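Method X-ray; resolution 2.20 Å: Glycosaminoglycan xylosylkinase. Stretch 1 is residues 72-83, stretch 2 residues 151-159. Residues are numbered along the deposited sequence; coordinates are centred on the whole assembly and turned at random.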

# COMPACT_ATOMS: atom_id res chain seq x y z
N LYS A 72 6.85 -7.06 3.88
CA LYS A 72 7.82 -6.48 4.81
C LYS A 72 7.66 -7.08 6.20
O LYS A 72 8.65 -7.38 6.88
CB LYS A 72 7.66 -4.96 4.84
CG LYS A 72 8.68 -4.21 5.68
CD LYS A 72 8.50 -2.72 5.46
CE LYS A 72 9.45 -1.92 6.30
NZ LYS A 72 10.80 -1.90 5.70
N VAL A 73 6.41 -7.24 6.64
CA VAL A 73 6.16 -7.82 7.96
C VAL A 73 6.47 -9.32 7.96
O VAL A 73 7.13 -9.82 8.87
CB VAL A 73 4.70 -7.54 8.38
CG1 VAL A 73 4.36 -8.27 9.68
CG2 VAL A 73 4.49 -6.03 8.55
N LEU A 74 6.03 -10.04 6.92
CA LEU A 74 6.30 -11.48 6.83
C LEU A 74 7.79 -11.77 6.80
O LEU A 74 8.27 -12.71 7.44
CB LEU A 74 5.61 -12.07 5.60
CG LEU A 74 4.08 -11.98 5.55
CD1 LEU A 74 3.54 -12.68 4.29
CD2 LEU A 74 3.47 -12.59 6.81
N LYS A 75 8.55 -10.97 6.04
CA LYS A 75 10.00 -11.17 5.98
C LYS A 75 10.63 -11.00 7.36
O LYS A 75 11.53 -11.76 7.73
CB LYS A 75 10.62 -10.18 4.99
CG LYS A 75 12.12 -10.34 4.78
CD LYS A 75 12.62 -9.33 3.76
CE LYS A 75 14.12 -9.43 3.56
NZ LYS A 75 14.47 -10.77 3.03
N ALA A 76 10.17 -10.01 8.13
CA ALA A 76 10.73 -9.82 9.46
C ALA A 76 10.38 -10.98 10.38
O ALA A 76 11.22 -11.44 11.16
CB ALA A 76 10.23 -8.50 10.06
N MET A 77 9.13 -11.46 10.32
CA MET A 77 8.75 -12.65 11.09
C MET A 77 9.61 -13.85 10.71
O MET A 77 9.97 -14.67 11.56
CB MET A 77 7.27 -12.99 10.88
CG MET A 77 6.28 -11.94 11.39
SD MET A 77 4.64 -12.25 10.71
CE MET A 77 4.20 -13.79 11.53
N SER A 78 9.94 -13.97 9.42
CA SER A 78 10.68 -15.13 8.95
C SER A 78 12.10 -15.16 9.50
O SER A 78 12.62 -16.25 9.78
CB SER A 78 10.69 -15.13 7.42
OG SER A 78 11.65 -16.04 6.93
N SER A 79 12.73 -14.00 9.69
CA SER A 79 14.15 -13.96 10.02
C SER A 79 14.49 -13.39 11.39
O SER A 79 15.64 -13.53 11.82
CB SER A 79 14.91 -13.16 8.95
OG SER A 79 14.43 -11.83 8.88
N ALA A 80 13.54 -12.77 12.09
CA ALA A 80 13.86 -12.13 13.36
C ALA A 80 14.40 -13.13 14.38
O ALA A 80 13.94 -14.27 14.48
CB ALA A 80 12.62 -11.44 13.94
N LYS A 81 15.40 -12.68 15.15
CA LYS A 81 15.96 -13.47 16.23
C LYS A 81 14.95 -13.66 17.35
O LYS A 81 14.24 -12.72 17.74
CB LYS A 81 17.23 -12.80 16.76
CG LYS A 81 17.86 -13.50 17.96
CD LYS A 81 19.13 -12.78 18.41
CE LYS A 81 19.79 -13.51 19.58
NZ LYS A 81 18.95 -13.46 20.81
N ILE A 82 14.89 -14.88 17.89
CA ILE A 82 14.03 -15.19 19.02
C ILE A 82 14.78 -14.85 20.31
O ILE A 82 15.85 -15.41 20.58
CB ILE A 82 13.61 -16.67 19.00
CG1 ILE A 82 12.78 -16.96 17.75
CG2 ILE A 82 12.85 -17.03 20.27
CD1 ILE A 82 12.54 -18.44 17.51
N THR A 83 14.21 -13.96 21.12
CA THR A 83 14.87 -13.55 22.35
C THR A 83 14.28 -14.19 23.59
O THR A 83 14.97 -14.25 24.61
CB THR A 83 14.82 -12.02 22.50
OG1 THR A 83 13.46 -11.59 22.65
CG2 THR A 83 15.43 -11.34 21.29
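Stretch 2 151-159: PPVVGRYIN

Stretch 2 begins as a loop at Pro-151 and Pro-152 and runs as an extended strand from Val-153 to Asn-159. Stretch 1 is helical from Lys-72 to Ser-79, leaves the helix at Ala-80, and enters a strand at Ile-82; Ala-80 and Lys-81 are extended in backbone conformation. Helix and strand run in roughly the same direction. Their N-to-C directions differ by 32° (signed crossing angle -32°), and their axes approach to 8.2 Å. Leu-74 lies opposite Val-154 in the backbone register, with 6.2 Å between their CA atoms. Ser-78 pairs with Arg-156 at the same CA-to-CA distance. The two stretches bury 511 Å² between them.

Lys-72 is out of reach of stretch 2. Val-73 points its CA-to-CB bond toward it, and Val-73 CG1 lies 4.4 Å from Pro-152 CG. Leu-74 starts sideways, but its m, t rotamer brings the end closer. Leu-74 CD2 is 3.9 Å from Pro-152 CB and 3.7 Å from Val-153 O. Lys-75 and Ala-76 point away and make no contact.

Met-77 packs along the start of the strand. Its SD is 4.0 Å from Pro-152 CB, and its CE is 3.5 Å from Pro-152 O. Nearer the helix backbone, Met-77 CB sits 3.8 Å from Val-154 CG1. Val-154 and Arg-156 point toward the helix, whereas the CA-to-CB bond of Val-153 points away, as expected for alternation along a strand. Gly-155, between Val-154 and Arg-156, has no side chain. Arg-156 reaches the end of the helix with an extended side chain, all its chi angles near t. Here the helix runs out, leaving carbonyls free to accept. Arg-156 NH1 donates to Met-77 O at 3.0 Å.

Ser-78 points away from stretch 2, yet a water links it to the strand. This water is 2.8 Å from Ser-78 OG and donates a hydrogen bond to Gly-155 O at 2.9 Å. Ser-78 O lies over one face of the Arg-156 guanidinium; it is 3.3 Å from Arg-156 NH1, but the angle is too poor for a hydrogen bond.

Ala-80 is the first residue to leave helical phi/psi. Arg-156 NH1 donates to Ala-80 O at 3.0 Å. Arg-156 NH2 also donates to Ala-80 O, at 3.1 Å, so this carbonyl is held by both terminal nitrogens. Met-77 O and Ala-80 O both lie near the guanidinium plane, at its edge. After exposed Lys-81, Ile-82 turns toward stretch 2. Its CD1 covers the guanidinium face opposite Ser-78 O and meets Ile-158 CD1 at 4.0 Å. Thr-83 is out of reach.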

# COMPACT_ATOMS: atom_id res chain seq x y z
N PRO A 151 -4.56 -12.16 11.36
CA PRO A 151 -3.22 -11.68 11.65
C PRO A 151 -2.16 -12.40 10.72
O PRO A 151 -2.39 -13.55 10.36
CB PRO A 151 -2.98 -12.04 13.12
CG PRO A 151 -4.22 -12.66 13.61
CD PRO A 151 -5.16 -12.90 12.48
N PRO A 152 -1.10 -11.70 10.40
CA PRO A 152 -0.06 -12.32 9.54
C PRO A 152 0.50 -13.62 10.11
O PRO A 152 0.74 -13.75 11.32
CB PRO A 152 1.02 -11.23 9.48
CG PRO A 152 0.28 -9.94 9.67
CD PRO A 152 -1.01 -10.23 10.41
N VAL A 153 0.71 -14.59 9.22
CA VAL A 153 1.26 -15.91 9.54
C VAL A 153 2.40 -16.22 8.59
O VAL A 153 2.29 -16.01 7.38
CB VAL A 153 0.18 -17.00 9.45
CG1 VAL A 153 0.76 -18.35 9.87
CG2 VAL A 153 -1.05 -16.64 10.29
N VAL A 154 3.49 -16.78 9.12
CA VAL A 154 4.60 -17.23 8.30
C VAL A 154 5.05 -18.62 8.74
O VAL A 154 5.01 -18.95 9.94
CB VAL A 154 5.79 -16.24 8.34
CG1 VAL A 154 6.68 -16.49 9.55
CG2 VAL A 154 6.59 -16.36 7.08
N GLY A 155 5.43 -19.45 7.77
CA GLY A 155 6.09 -20.70 8.07
C GLY A 155 7.56 -20.48 8.37
O GLY A 155 8.19 -19.54 7.90
N ARG A 156 8.11 -21.36 9.22
CA ARG A 156 9.51 -21.21 9.55
C ARG A 156 10.08 -22.51 10.09
O ARG A 156 9.39 -23.23 10.81
CB ARG A 156 9.69 -20.10 10.58
CG ARG A 156 11.12 -19.87 10.97
CD ARG A 156 11.22 -18.53 11.68
NE ARG A 156 12.45 -18.41 12.45
CZ ARG A 156 12.81 -17.31 13.10
NH1 ARG A 156 12.06 -16.21 13.08
NH2 ARG A 156 13.96 -17.28 13.78
N TYR A 157 11.34 -22.78 9.75
CA TYR A 157 12.08 -23.91 10.31
C TYR A 157 12.90 -23.41 11.49
O TYR A 157 13.79 -22.58 11.33
CB TYR A 157 13.00 -24.54 9.26
CG TYR A 157 12.28 -25.12 8.06
CD1 TYR A 157 11.64 -26.35 8.15
CD2 TYR A 157 12.26 -24.46 6.84
CE1 TYR A 157 10.98 -26.90 7.06
CE2 TYR A 157 11.61 -25.00 5.74
CZ TYR A 157 10.98 -26.22 5.86
OH TYR A 157 10.33 -26.76 4.77
N ILE A 158 12.57 -23.90 12.68
CA ILE A 158 13.17 -23.45 13.94
C ILE A 158 14.22 -24.46 14.38
O ILE A 158 13.91 -25.65 14.54
CB ILE A 158 12.11 -23.28 15.04
CG1 ILE A 158 11.01 -22.31 14.60
CG2 ILE A 158 12.78 -22.81 16.32
CD1 ILE A 158 11.45 -20.86 14.55
N ASN A 159 15.45 -24.00 14.59
CA ASN A 159 16.46 -24.84 15.24
C ASN A 159 16.22 -24.78 16.74
O ASN A 159 16.58 -23.80 17.40
CB ASN A 159 17.87 -24.36 14.90
CG ASN A 159 18.95 -25.23 15.54
OD1 ASN A 159 18.84 -25.65 16.68
ND2 ASN A 159 20.01 -25.48 14.79
O HOH W 1 10.90 -18.58 7.83